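Local structure of alpha-glucosidase ([Eubacterium] rectale, 6PNR) at residues 599-604 against 642-647; 467-472 against 508-513; 622-627 against 646-651. The protein hydrolyses alpha-glycosidic bonds as a family 31 glycoside hydrolase, probably releasing sulfoquinovose from sulfolipid-derived glycosides. All coordinates share one frame; numbering follows the deposited sequence.

Contact 1 of 3, residues 599-604 against 642-647; sequences MLIAPV and GYTPAF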
ATOM      1  N   MET A 599      39.533   9.617   9.774  1.00 31.00           N
ATOM      2  CA  MET A 599      38.731   9.116  10.883  1.00 28.22           C
ATOM      3  C   MET A 599      37.605   8.224  10.391  1.00 32.63           C
ATOM      4  O   MET A 599      37.021   8.471   9.332  1.00 31.92           O
ATOM      5  CB  MET A 599      38.128  10.253  11.716  1.00 34.14           C
ATOM      6  CG  MET A 599      39.138  11.100  12.447  1.00 33.97           C
ATOM      7  SD  MET A 599      38.386  12.034  13.807  1.00 36.40           S
ATOM      8  CE  MET A 599      38.378  10.793  15.110  1.00 34.61           C
ATOM      9  N   LEU A 600      37.304   7.185  11.169  1.00 28.11           N
ATOM     10  CA  LEU A 600      36.138   6.347  10.936  1.00 31.52           C
ATOM     11  C   LEU A 600      35.195   6.514  12.117  1.00 30.58           C
ATOM     12  O   LEU A 600      35.612   6.388  13.272  1.00 32.64           O
ATOM     13  CB  LEU A 600      36.511   4.873  10.754  1.00 30.14           C
ATOM     14  CG  LEU A 600      35.319   4.024  10.286  1.00 32.29           C
ATOM     15  CD1 LEU A 600      35.800   2.940   9.345  1.00 31.06           C
ATOM     16  CD2 LEU A 600      34.543   3.387  11.465  1.00 34.71           C
ATOM     17  N   ILE A 601      33.935   6.820  11.822  1.00 30.18           N
ATOM     18  CA  ILE A 601      32.908   7.019  12.837  1.00 31.91           C
ATOM     19  C   ILE A 601      31.833   5.971  12.622  1.00 26.75           C
ATOM     20  O   ILE A 601      31.350   5.798  11.497  1.00 26.47           O
ATOM     21  CB  ILE A 601      32.299   8.432  12.776  1.00 30.12           C
ATOM     22  CG1 ILE A 601      33.402   9.494  12.585  1.00 27.65           C
ATOM     23  CG2 ILE A 601      31.465   8.686  14.037  1.00 32.77           C
ATOM     24  CD1 ILE A 601      34.459   9.527  13.718  1.00 28.15           C
ATOM     25  N   ALA A 602      31.466   5.277  13.700  1.00 29.52           N
ATOM     26  CA  ALA A 602      30.420   4.250  13.689  1.00 28.73           C
ATOM     27  C   ALA A 602      29.474   4.539  14.846  1.00 31.46           C
ATOM     28  O   ALA A 602      29.620   3.969  15.934  1.00 33.24           O
ATOM     29  CB  ALA A 602      31.018   2.850  13.811  1.00 27.24           C
ATOM     30  N   PRO A 603      28.503   5.432  14.657  1.00 34.45           N
ATOM     31  CA  PRO A 603      27.680   5.877  15.793  1.00 26.46           C
ATOM     32  C   PRO A 603      26.821   4.763  16.378  1.00 28.11           C
ATOM     33  O   PRO A 603      26.248   3.945  15.657  1.00 28.81           O
ATOM     34  CB  PRO A 603      26.811   6.987  15.185  1.00 28.96           C
ATOM     35  CG  PRO A 603      27.626   7.494  14.028  1.00 29.95           C
ATOM     36  CD  PRO A 603      28.271   6.249  13.457  1.00 30.05           C
ATOM     37  N   VAL A 604      26.737   4.741  17.709  1.00 28.85           N
ATOM     38  CA  VAL A 604      25.733   3.923  18.382  1.00 29.16           C
ATOM     39  C   VAL A 604      24.363   4.494  18.056  1.00 28.83           C
ATOM     40  O   VAL A 604      24.065   5.646  18.387  1.00 30.87           O
ATOM     41  CB  VAL A 604      25.974   3.886  19.897  1.00 30.32           C
ATOM     42  CG1 VAL A 604      24.814   3.152  20.611  1.00 31.31           C
ATOM     43  CG2 VAL A 604      27.327   3.225  20.202  1.00 27.75           C
ATOM     44  N   GLY A 642      28.841   8.834  25.715  1.00 32.29           N
ATOM     45  CA  GLY A 642      29.902   9.819  25.608  1.00 30.68           C
ATOM     46  C   GLY A 642      31.150   9.335  24.899  1.00 34.88           C
ATOM     47  O   GLY A 642      32.062  10.136  24.666  1.00 31.35           O
ATOM     48  N   TYR A 643      31.216   8.064  24.529  1.00 34.93           N
ATOM     49  CA  TYR A 643      32.422   7.486  23.943  1.00 36.35           C
ATOM     50  C   TYR A 643      32.078   6.912  22.574  1.00 32.17           C
ATOM     51  O   TYR A 643      32.048   5.692  22.379  1.00 36.62           O
ATOM     52  CB  TYR A 643      33.017   6.447  24.900  1.00 35.03           C
ATOM     53  CG  TYR A 643      33.459   7.108  26.186  1.00 37.35           C
ATOM     54  CD1 TYR A 643      34.739   7.642  26.316  1.00 35.34           C
ATOM     55  CD2 TYR A 643      32.581   7.252  27.254  1.00 40.58           C
ATOM     56  CE1 TYR A 643      35.136   8.276  27.485  1.00 40.66           C
ATOM     57  CE2 TYR A 643      32.974   7.883  28.423  1.00 39.77           C
ATOM     58  CZ  TYR A 643      34.251   8.391  28.532  1.00 39.07           C
ATOM     59  OH  TYR A 643      34.641   9.017  29.697  1.00 41.36           O
ATOM     60  N   THR A 644      31.826   7.811  21.624  1.00 31.08           N
ATOM     61  CA  THR A 644      31.486   7.423  20.262  1.00 29.14           C
ATOM     62  C   THR A 644      32.491   6.401  19.733  1.00 29.28           C
ATOM     63  O   THR A 644      33.698   6.565  19.933  1.00 34.07           O
ATOM     64  CB  THR A 644      31.502   8.655  19.348  1.00 30.13           C
ATOM     65  OG1 THR A 644      30.898   9.759  20.026  1.00 29.32           O
ATOM     66  CG2 THR A 644      30.763   8.382  18.045  1.00 28.26           C
ATOM     67  N   PRO A 645      32.037   5.342  19.051  1.00 29.99           N
ATOM     68  CA  PRO A 645      32.989   4.463  18.363  1.00 31.38           C
ATOM     69  C   PRO A 645      33.702   5.211  17.247  1.00 29.51           C
ATOM     70  O   PRO A 645      33.192   5.306  16.128  1.00 32.20           O
ATOM     71  CB  PRO A 645      32.098   3.333  17.834  1.00 30.12           C
ATOM     72  CG  PRO A 645      30.938   3.322  18.787  1.00 30.43           C
ATOM     73  CD  PRO A 645      30.679   4.786  19.026  1.00 28.66           C
ATOM     74  N   ALA A 646      34.871   5.770  17.551  1.00 30.48           N
ATOM     75  CA  ALA A 646      35.591   6.636  16.629  1.00 30.14           C
ATOM     76  C   ALA A 646      37.051   6.219  16.587  1.00 35.70           C
ATOM     77  O   ALA A 646      37.653   5.927  17.624  1.00 34.48           O
ATOM     78  CB  ALA A 646      35.479   8.103  17.038  1.00 29.23           C
ATOM     79  N   PHE A 647      37.611   6.198  15.381  1.00 32.65           N
ATOM     80  CA  PHE A 647      38.970   5.731  15.140  1.00 35.00           C
ATOM     81  C   PHE A 647      39.645   6.710  14.195  1.00 35.87           C
ATOM     82  O   PHE A 647      38.987   7.315  13.345  1.00 33.14           O
ATOM     83  CB  PHE A 647      38.971   4.314  14.533  1.00 33.39           C
ATOM     84  CG  PHE A 647      38.133   3.325  15.308  1.00 35.74           C
ATOM     85  CD1 PHE A 647      36.744   3.337  15.209  1.00 32.74           C
ATOM     86  CD2 PHE A 647      38.729   2.393  16.139  1.00 35.86           C
ATOM     87  CE1 PHE A 647      35.968   2.457  15.936  1.00 33.52           C
ATOM     88  CE2 PHE A 647      37.959   1.495  16.862  1.00 38.88           C
ATOM     89  CZ  PHE A 647      36.571   1.528  16.760  1.00 35.16           C
TER
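I601 and A646 meet because CG1 of I601 stands beside its own backbone N (chi1 -43°) and a second bend at chi2 sends I601 CD1 across to A646 CB, 3.8 Å away. They form a non-hydrogen-bonded pair in the antiparallel sheet of the C-terminal domain; on the opposite face L600 and F647 make the neighbouring hydrogen-bonded pair. L600 N gives its hydrogen to F647 O at 2.8 Å, and F647 N returns one to L600 O. Just past the strand, A602 N bonds P645 O at 3.0 Å. F647 holds its CG beside the backbone N (chi1 -51°), which sets the ring with its edge to L600 O, in plane, CD1 being the nearest ring atom. P645 sits just before strand 646-649 begins; CB, CG and CD of its ring lie against A602 O, and W612 packs on it too. An alanine here lacks CG and CD and would probably leave V604 CG2 without its partner and thin the packing on A602 O. T644 sends its hydroxyl to E512 O, and its methyl CG2 meets I601 CG2 at 4.1 Å. M599 CA lies 3.1 Å from F647 O in a CA-H...O contact.

Contact 2 of 3, residues 467-472 against 508-513; sequences DGLASV and LRWAEM
L469 lies along the indole of W510 in the barrel domain, its CA making a CH-pi contact over the face of the six-membered ring, 3.8 Å from the centroid. CB of L469 follows over the rim, near CE3 and CZ3 of W510. With CG anti to the backbone N (chi1 -170°), the chain carries on along the indole toward helix 504-514, and L469 CG sits 3.9 Å above the ring plane. There it forks. L469 CD1 presses into the backbone of that helix, 3.5 Å from W510 N, and also touches R509 CB; L469 CD2 reaches CE of M513 at 3.7 Å. That methyl is shared, since V472 CG1 meets M513 CE at 3.8 Å, while V472 CG2 lies 3.5 Å from W510 CZ2. Nothing polar bridges the two segments: W510 NE1 is bonded to S489 OG, and R509 NH1 makes a salt bridge with E512 OE2 at 2.7 Å, in the guanidinium plane. The side chain of W510 is about 12 Å from the bound inhibitor. The contact joins helix 469-481, near L469, to helix 504-514, whose L508 and A511 pack on helix 538-568, while R509 NH2 bonds A639 O and E512 OE1 bonds G642 N.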
ATOM      1  N   ASP A 467      13.379   6.166  10.892  1.00 25.35           N
ATOM      2  CA  ASP A 467      13.135   7.583  11.146  1.00 24.66           C
ATOM      3  C   ASP A 467      13.830   8.127  12.393  1.00 27.22           C
ATOM      4  O   ASP A 467      13.455   9.208  12.862  1.00 25.78           O
ATOM      5  CB  ASP A 467      11.624   7.875  11.263  1.00 25.23           C
ATOM      6  CG  ASP A 467      11.284   9.324  10.946  1.00 29.66           C
ATOM      7  OD1 ASP A 467      12.100  10.000  10.265  1.00 29.62           O
ATOM      8  OD2 ASP A 467      10.198   9.789  11.372  1.00 29.30           O
ATOM      9  N   GLY A 468      14.836   7.442  12.930  1.00 24.27           N
ATOM     10  CA  GLY A 468      15.545   7.956  14.083  1.00 22.52           C
ATOM     11  C   GLY A 468      16.984   8.309  13.774  1.00 25.56           C
ATOM     12  O   GLY A 468      17.323   8.629  12.631  1.00 25.85           O
ATOM     13  N   LEU A 469      17.841   8.200  14.796  1.00 26.47           N
ATOM     14  CA  LEU A 469      19.219   8.661  14.708  1.00 23.32           C
ATOM     15  C   LEU A 469      19.947   8.037  13.521  1.00 26.96           C
ATOM     16  O   LEU A 469      20.653   8.729  12.781  1.00 23.54           O
ATOM     17  CB  LEU A 469      19.938   8.357  16.034  1.00 23.80           C
ATOM     18  CG  LEU A 469      21.333   8.915  16.365  1.00 28.33           C
ATOM     19  CD1 LEU A 469      21.527   8.914  17.879  1.00 26.00           C
ATOM     20  CD2 LEU A 469      22.470   8.132  15.704  1.00 25.69           C
ATOM     21  N   ALA A 470      19.750   6.740  13.295  1.00 26.68           N
ATOM     22  CA  ALA A 470      20.523   6.050  12.268  1.00 26.71           C
ATOM     23  C   ALA A 470      20.250   6.604  10.869  1.00 27.11           C
ATOM     24  O   ALA A 470      21.145   6.592  10.018  1.00 25.98           O
ATOM     25  CB  ALA A 470      20.225   4.554  12.318  1.00 28.51           C
ATOM     26  N   SER A 471      19.040   7.112  10.616  1.00 23.95           N
ATOM     27  CA  SER A 471      18.696   7.547   9.264  1.00 22.34           C
ATOM     28  C   SER A 471      19.450   8.810   8.882  1.00 21.16           C
ATOM     29  O   SER A 471      19.613   9.086   7.688  1.00 25.28           O
ATOM     30  CB  SER A 471      17.171   7.746   9.126  1.00 23.43           C
ATOM     31  OG  SER A 471      16.693   8.806   9.946  1.00 26.59           O
ATOM     32  N   VAL A 472      19.938   9.554   9.875  1.00 20.45           N
ATOM     33  CA  VAL A 472      20.798  10.705   9.632  1.00 23.90           C
ATOM     34  C   VAL A 472      22.076  10.287   8.905  1.00 25.73           C
ATOM     35  O   VAL A 472      22.568  10.997   8.014  1.00 24.81           O
ATOM     36  CB  VAL A 472      21.121  11.392  10.968  1.00 29.13           C
ATOM     37  CG1 VAL A 472      22.223  12.452  10.771  1.00 26.63           C
ATOM     38  CG2 VAL A 472      19.839  11.963  11.604  1.00 27.18           C
ATOM     39  N   LEU A 508      21.808  12.414  24.136  1.00 21.49           N
ATOM     40  CA  LEU A 508      23.250  12.290  24.321  1.00 26.50           C
ATOM     41  C   LEU A 508      23.894  11.448  23.221  1.00 25.27           C
ATOM     42  O   LEU A 508      24.977  11.793  22.734  1.00 26.57           O
ATOM     43  CB  LEU A 508      23.553  11.708  25.701  1.00 26.98           C
ATOM     44  CG  LEU A 508      23.268  12.688  26.845  1.00 28.66           C
ATOM     45  CD1 LEU A 508      23.347  11.968  28.178  1.00 29.92           C
ATOM     46  CD2 LEU A 508      24.237  13.864  26.790  1.00 34.45           C
ATOM     47  N   ARG A 509      23.259  10.338  22.826  1.00 24.77           N
ATOM     48  CA  ARG A 509      23.770   9.557  21.698  1.00 26.13           C
ATOM     49  C   ARG A 509      23.786  10.382  20.417  1.00 29.28           C
ATOM     50  O   ARG A 509      24.695  10.233  19.593  1.00 28.03           O
ATOM     51  CB  ARG A 509      22.934   8.290  21.478  1.00 28.38           C
ATOM     52  CG  ARG A 509      23.200   7.161  22.470  1.00 29.43           C
ATOM     53  CD  ARG A 509      24.663   6.682  22.405  1.00 30.84           C
ATOM     54  NE  ARG A 509      24.827   5.497  23.245  1.00 30.92           N
ATOM     55  CZ  ARG A 509      25.988   4.994  23.650  1.00 35.78           C
ATOM     56  NH1 ARG A 509      27.134   5.566  23.302  1.00 27.95           N
ATOM     57  NH2 ARG A 509      25.994   3.905  24.417  1.00 35.67           N
ATOM     58  N   TRP A 510      22.769  11.229  20.209  1.00 25.32           N
ATOM     59  CA  TRP A 510      22.764  12.080  19.019  1.00 23.69           C
ATOM     60  C   TRP A 510      23.874  13.123  19.078  1.00 23.23           C
ATOM     61  O   TRP A 510      24.529  13.401  18.067  1.00 26.12           O
ATOM     62  CB  TRP A 510      21.401  12.763  18.865  1.00 23.88           C
ATOM     63  CG  TRP A 510      20.898  12.918  17.423  1.00 25.00           C
ATOM     64  CD1 TRP A 510      21.513  13.575  16.393  1.00 24.34           C
ATOM     65  CD2 TRP A 510      19.641  12.446  16.906  1.00 26.62           C
ATOM     66  NE1 TRP A 510      20.723  13.517  15.255  1.00 24.66           N
ATOM     67  CE2 TRP A 510      19.568  12.837  15.551  1.00 21.14           C
ATOM     68  CE3 TRP A 510      18.581  11.707  17.457  1.00 24.98           C
ATOM     69  CZ2 TRP A 510      18.482  12.510  14.736  1.00 23.03           C
ATOM     70  CZ3 TRP A 510      17.498  11.385  16.648  1.00 23.47           C
ATOM     71  CH2 TRP A 510      17.459  11.790  15.300  1.00 24.45           C
ATOM     72  N   ALA A 511      24.100  13.720  20.250  1.00 24.66           N
ATOM     73  CA  ALA A 511      25.129  14.749  20.354  1.00 26.90           C
ATOM     74  C   ALA A 511      26.533  14.176  20.127  1.00 28.00           C
ATOM     75  O   ALA A 511      27.399  14.850  19.550  1.00 25.33           O
ATOM     76  CB  ALA A 511      25.026  15.440  21.710  1.00 27.38           C
ATOM     77  N   GLU A 512      26.780  12.937  20.564  1.00 22.47           N
ATOM     78  CA  GLU A 512      28.115  12.357  20.422  1.00 25.83           C
ATOM     79  C   GLU A 512      28.406  11.931  18.985  1.00 29.94           C
ATOM     80  O   GLU A 512      29.580  11.735  18.633  1.00 29.70           O
ATOM     81  CB  GLU A 512      28.298  11.171  21.387  1.00 25.16           C
ATOM     82  CG  GLU A 512      27.718   9.840  20.925  1.00 27.51           C
ATOM     83  CD  GLU A 512      27.750   8.764  22.016  1.00 33.71           C
ATOM     84  OE1 GLU A 512      27.525   9.096  23.200  1.00 34.53           O
ATOM     85  OE2 GLU A 512      27.998   7.583  21.688  1.00 29.21           O
ATOM     86  N   MET A 513      27.374  11.797  18.151  1.00 26.17           N
ATOM     87  CA  MET A 513      27.575  11.693  16.708  1.00 26.50           C
ATOM     88  C   MET A 513      27.799  13.066  16.091  1.00 29.99           C
ATOM     89  O   MET A 513      28.714  13.248  15.270  1.00 27.29           O
ATOM     90  CB  MET A 513      26.366  11.020  16.046  1.00 23.88           C
ATOM     91  CG  MET A 513      26.311  11.223  14.529  1.00 24.06           C
ATOM     92  SD  MET A 513      24.997  10.311  13.690  1.00 29.69           S
ATOM     93  CE  MET A 513      23.564  11.294  14.158  1.00 29.70           C
TER

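Contact 3 of 3, residues 622-627 against 646-651; sequences VHLWTG and AFYRKN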
ATOM      1  N   VAL A 622      43.606   3.720  15.231  1.00 37.79           N
ATOM      2  CA  VAL A 622      43.722   3.961  16.665  1.00 31.74           C
ATOM      3  C   VAL A 622      42.341   4.339  17.188  1.00 36.77           C
ATOM      4  O   VAL A 622      41.753   5.320  16.722  1.00 37.92           O
ATOM      5  CB  VAL A 622      44.731   5.075  16.991  1.00 34.37           C
ATOM      6  CG1 VAL A 622      44.853   5.236  18.509  1.00 40.92           C
ATOM      7  CG2 VAL A 622      46.101   4.788  16.350  1.00 42.15           C
ATOM      8  N   HIS A 623      41.827   3.568  18.146  1.00 36.47           N
ATOM      9  CA  HIS A 623      40.578   3.925  18.814  1.00 38.39           C
ATOM     10  C   HIS A 623      40.762   5.217  19.602  1.00 38.61           C
ATOM     11  O   HIS A 623      41.694   5.339  20.404  1.00 37.88           O
ATOM     12  CB  HIS A 623      40.129   2.794  19.736  1.00 38.59           C
ATOM     13  CG  HIS A 623      38.812   3.040  20.399  1.00 40.00           C
ATOM     14  ND1 HIS A 623      38.679   3.168  21.763  1.00 42.03           N
ATOM     15  CD2 HIS A 623      37.564   3.175  19.885  1.00 41.17           C
ATOM     16  CE1 HIS A 623      37.408   3.372  22.064  1.00 45.90           C
ATOM     17  NE2 HIS A 623      36.710   3.382  20.942  1.00 38.54           N
ATOM     18  N   LEU A 624      39.867   6.184  19.377  1.00 38.11           N
ATOM     19  CA  LEU A 624      40.119   7.551  19.834  1.00 37.33           C
ATOM     20  C   LEU A 624      40.216   7.642  21.352  1.00 35.19           C
ATOM     21  O   LEU A 624      41.073   8.360  21.884  1.00 39.49           O
ATOM     22  CB  LEU A 624      39.025   8.490  19.318  1.00 38.38           C
ATOM     23  CG  LEU A 624      39.075   9.931  19.840  1.00 34.12           C
ATOM     24  CD1 LEU A 624      40.366  10.635  19.398  1.00 34.84           C
ATOM     25  CD2 LEU A 624      37.851  10.708  19.368  1.00 35.02           C
ATOM     26  N   TRP A 625      39.331   6.954  22.071  1.00 34.87           N
ATOM     27  CA  TRP A 625      39.243   7.146  23.515  1.00 38.43           C
ATOM     28  C   TRP A 625      40.251   6.309  24.296  1.00 41.86           C
ATOM     29  O   TRP A 625      40.635   6.699  25.408  1.00 41.08           O
ATOM     30  CB  TRP A 625      37.815   6.840  24.003  1.00 36.51           C
ATOM     31  CG  TRP A 625      36.744   7.514  23.162  1.00 34.80           C
ATOM     32  CD1 TRP A 625      35.836   6.900  22.341  1.00 33.32           C
ATOM     33  CD2 TRP A 625      36.495   8.926  23.046  1.00 31.36           C
ATOM     34  NE1 TRP A 625      35.036   7.839  21.732  1.00 32.09           N
ATOM     35  CE2 TRP A 625      35.418   9.089  22.147  1.00 33.32           C
ATOM     36  CE3 TRP A 625      37.074  10.065  23.617  1.00 33.63           C
ATOM     37  CZ2 TRP A 625      34.909  10.356  21.805  1.00 29.09           C
ATOM     38  CZ3 TRP A 625      36.572  11.316  23.278  1.00 33.78           C
ATOM     39  CH2 TRP A 625      35.500  11.449  22.376  1.00 30.44           C
ATOM     40  N   THR A 626      40.694   5.175  23.748  1.00 41.82           N
ATOM     41  CA  THR A 626      41.606   4.295  24.469  1.00 40.78           C
ATOM     42  C   THR A 626      43.026   4.281  23.930  1.00 47.85           C
ATOM     43  O   THR A 626      43.944   3.953  24.685  1.00 41.21           O
ATOM     44  CB  THR A 626      41.080   2.853  24.474  1.00 47.51           C
ATOM     45  OG1 THR A 626      40.907   2.393  23.124  1.00 43.26           O
ATOM     46  CG2 THR A 626      39.754   2.774  25.222  1.00 40.44           C
ATOM     47  N   GLY A 627      43.237   4.638  22.664  1.00 43.14           N
ATOM     48  CA  GLY A 627      44.542   4.516  22.054  1.00 45.75           C
ATOM     49  C   GLY A 627      44.868   3.136  21.525  1.00 46.48           C
ATOM     50  O   GLY A 627      45.938   2.959  20.930  1.00 52.14           O
ATOM     51  N   ALA A 646      34.871   5.770  17.551  1.00 30.48           N
ATOM     52  CA  ALA A 646      35.591   6.636  16.629  1.00 30.14           C
ATOM     53  C   ALA A 646      37.051   6.219  16.587  1.00 35.70           C
ATOM     54  O   ALA A 646      37.653   5.927  17.624  1.00 34.48           O
ATOM     55  CB  ALA A 646      35.479   8.103  17.038  1.00 29.23           C
ATOM     56  N   PHE A 647      37.611   6.198  15.381  1.00 32.65           N
ATOM     57  CA  PHE A 647      38.970   5.731  15.140  1.00 35.00           C
ATOM     58  C   PHE A 647      39.645   6.710  14.195  1.00 35.87           C
ATOM     59  O   PHE A 647      38.987   7.315  13.345  1.00 33.14           O
ATOM     60  CB  PHE A 647      38.971   4.314  14.533  1.00 33.39           C
ATOM     61  CG  PHE A 647      38.133   3.325  15.308  1.00 35.74           C
ATOM     62  CD1 PHE A 647      36.744   3.337  15.209  1.00 32.74           C
ATOM     63  CD2 PHE A 647      38.729   2.393  16.139  1.00 35.86           C
ATOM     64  CE1 PHE A 647      35.968   2.457  15.936  1.00 33.52           C
ATOM     65  CE2 PHE A 647      37.959   1.495  16.862  1.00 38.88           C
ATOM     66  CZ  PHE A 647      36.571   1.528  16.760  1.00 35.16           C
ATOM     67  N   TYR A 648      40.956   6.876  14.352  1.00 36.31           N
ATOM     68  CA  TYR A 648      41.721   7.680  13.411  1.00 36.72           C
ATOM     69  C   TYR A 648      42.897   6.874  12.867  1.00 40.97           C
ATOM     70  O   TYR A 648      43.377   5.928  13.498  1.00 37.03           O
ATOM     71  CB  TYR A 648      42.219   9.005  14.035  1.00 33.72           C
ATOM     72  CG  TYR A 648      43.181   8.874  15.188  1.00 41.30           C
ATOM     73  CD1 TYR A 648      44.562   8.843  14.984  1.00 42.63           C
ATOM     74  CD2 TYR A 648      42.712   8.816  16.493  1.00 37.49           C
ATOM     75  CE1 TYR A 648      45.441   8.731  16.063  1.00 39.52           C
ATOM     76  CE2 TYR A 648      43.566   8.708  17.559  1.00 40.47           C
ATOM     77  CZ  TYR A 648      44.929   8.668  17.347  1.00 45.01           C
ATOM     78  OH  TYR A 648      45.758   8.560  18.436  1.00 45.88           O
ATOM     79  N   ARG A 649      43.340   7.260  11.672  1.00 34.08           N
ATOM     80  CA  ARG A 649      44.514   6.650  11.055  1.00 41.83           C
ATOM     81  C   ARG A 649      45.769   6.981  11.853  1.00 34.43           C
ATOM     82  O   ARG A 649      46.031   8.150  12.157  1.00 37.23           O
ATOM     83  CB  ARG A 649      44.666   7.141   9.619  1.00 40.49           C
ATOM     84  CG  ARG A 649      43.558   6.697   8.680  1.00 37.01           C
ATOM     85  CD  ARG A 649      43.809   7.224   7.262  1.00 37.31           C
ATOM     86  NE  ARG A 649      45.178   6.978   6.828  1.00 55.63           N
ATOM     87  CZ  ARG A 649      46.093   7.928   6.637  1.00 53.73           C
ATOM     88  NH1 ARG A 649      45.785   9.211   6.818  1.00 51.57           N
ATOM     89  NH2 ARG A 649      47.317   7.591   6.253  1.00 61.77           N
ATOM     90  N   LYS A 650      46.547   5.946  12.192  1.00 38.68           N
ATOM     91  CA  LYS A 650      47.746   6.147  13.009  1.00 43.52           C
ATOM     92  C   LYS A 650      48.685   7.182  12.400  1.00 44.01           C
ATOM     93  O   LYS A 650      49.290   7.985  13.121  1.00 39.49           O
ATOM     94  CB  LYS A 650      48.483   4.823  13.201  1.00 47.46           C
ATOM     95  CG  LYS A 650      49.771   4.943  14.015  1.00 50.25           C
ATOM     96  CD  LYS A 650      50.386   3.569  14.256  1.00 56.48           C
ATOM     97  CE  LYS A 650      51.542   3.632  15.257  1.00 58.46           C
ATOM     98  NZ  LYS A 650      52.064   2.266  15.581  1.00 60.66           N
ATOM     99  N   ASN A 651      48.806   7.198  11.074  1.00 42.32           N
ATOM    100  CA  ASN A 651      49.725   8.096  10.392  1.00 47.55           C
ATOM    101  C   ASN A 651      49.080   9.416   9.995  1.00 51.87           C
ATOM    102  O   ASN A 651      49.618  10.118   9.131  1.00 43.55           O
ATOM    103  CB  ASN A 651      50.309   7.401   9.164  1.00 54.89           C
ATOM    104  CG  ASN A 651      51.061   6.135   9.527  1.00 68.69           C
ATOM    105  OD1 ASN A 651      51.758   6.089  10.547  1.00 65.92           O
ATOM    106  ND2 ASN A 651      50.906   5.093   8.709  1.00 70.86           N
TER
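V622 and Y648 are tied by two backbone bonds, V622 N to Y648 O at 2.8 Å and Y648 N to V622 O at 2.9 Å, the hydrogen-bonded pair of two antiparallel strands in the C-terminal domain sheet. A third, L624 N to A646 O at 2.8 Å, holds the chain where it leaves the strand. H623, at the end of the strand, bonds T626 of the following turn, ND1 to OG1 at 2.7 Å, which helps fix the rotation of the imidazole. H623 CD2, across CG from ND1, lies over a face of the F647 ring, 3.5 Å from F647 CE2, with the planes oblique at 55°. On the other face of the sheet Y648 takes the crowded position, CG between backbone N and carbonyl carbon (chi1 63°), which lays its ring against V622: V622 CB stands over the Y648 ring and V622 CG1 is 3.4 Å from Y648 OH. That hydroxyl has a weak hydrogen bond to R662 of helix 655-665, which packs on this side. L624 CD1 meets the same ring obliquely. K650 CB touches V622 CG2, while its amine goes to E629. Every hydrogen bond joining the segments is main chain to main chain, so the backbone sets the register and the side chains add packing.

In the fold
Contact 2 comes first along the chain and closes before contact 1 opens; contacts 1 and 3 both end on strand 646-649, which lies between strands 599-601 and 621-623 of one antiparallel sheet. Contacts 1 and 3 share A646 and F647, lie about 10 Å apart between centres, and are also tied by W625 NE1 bonding T644 O. Contact 2 belongs to the barrel domain, its centre about 12 Å from that of contact 1 and about 21 Å from that of contact 3, which it does not touch. Contacts 1 and 2 meet across the two domains. So the C-terminal sheet packs against helix 504-514 of the barrel domain, through the E512 bonds to T644 OG1 and G642 N and through P603 and V604, with contact 3 farthest from the chain's centre.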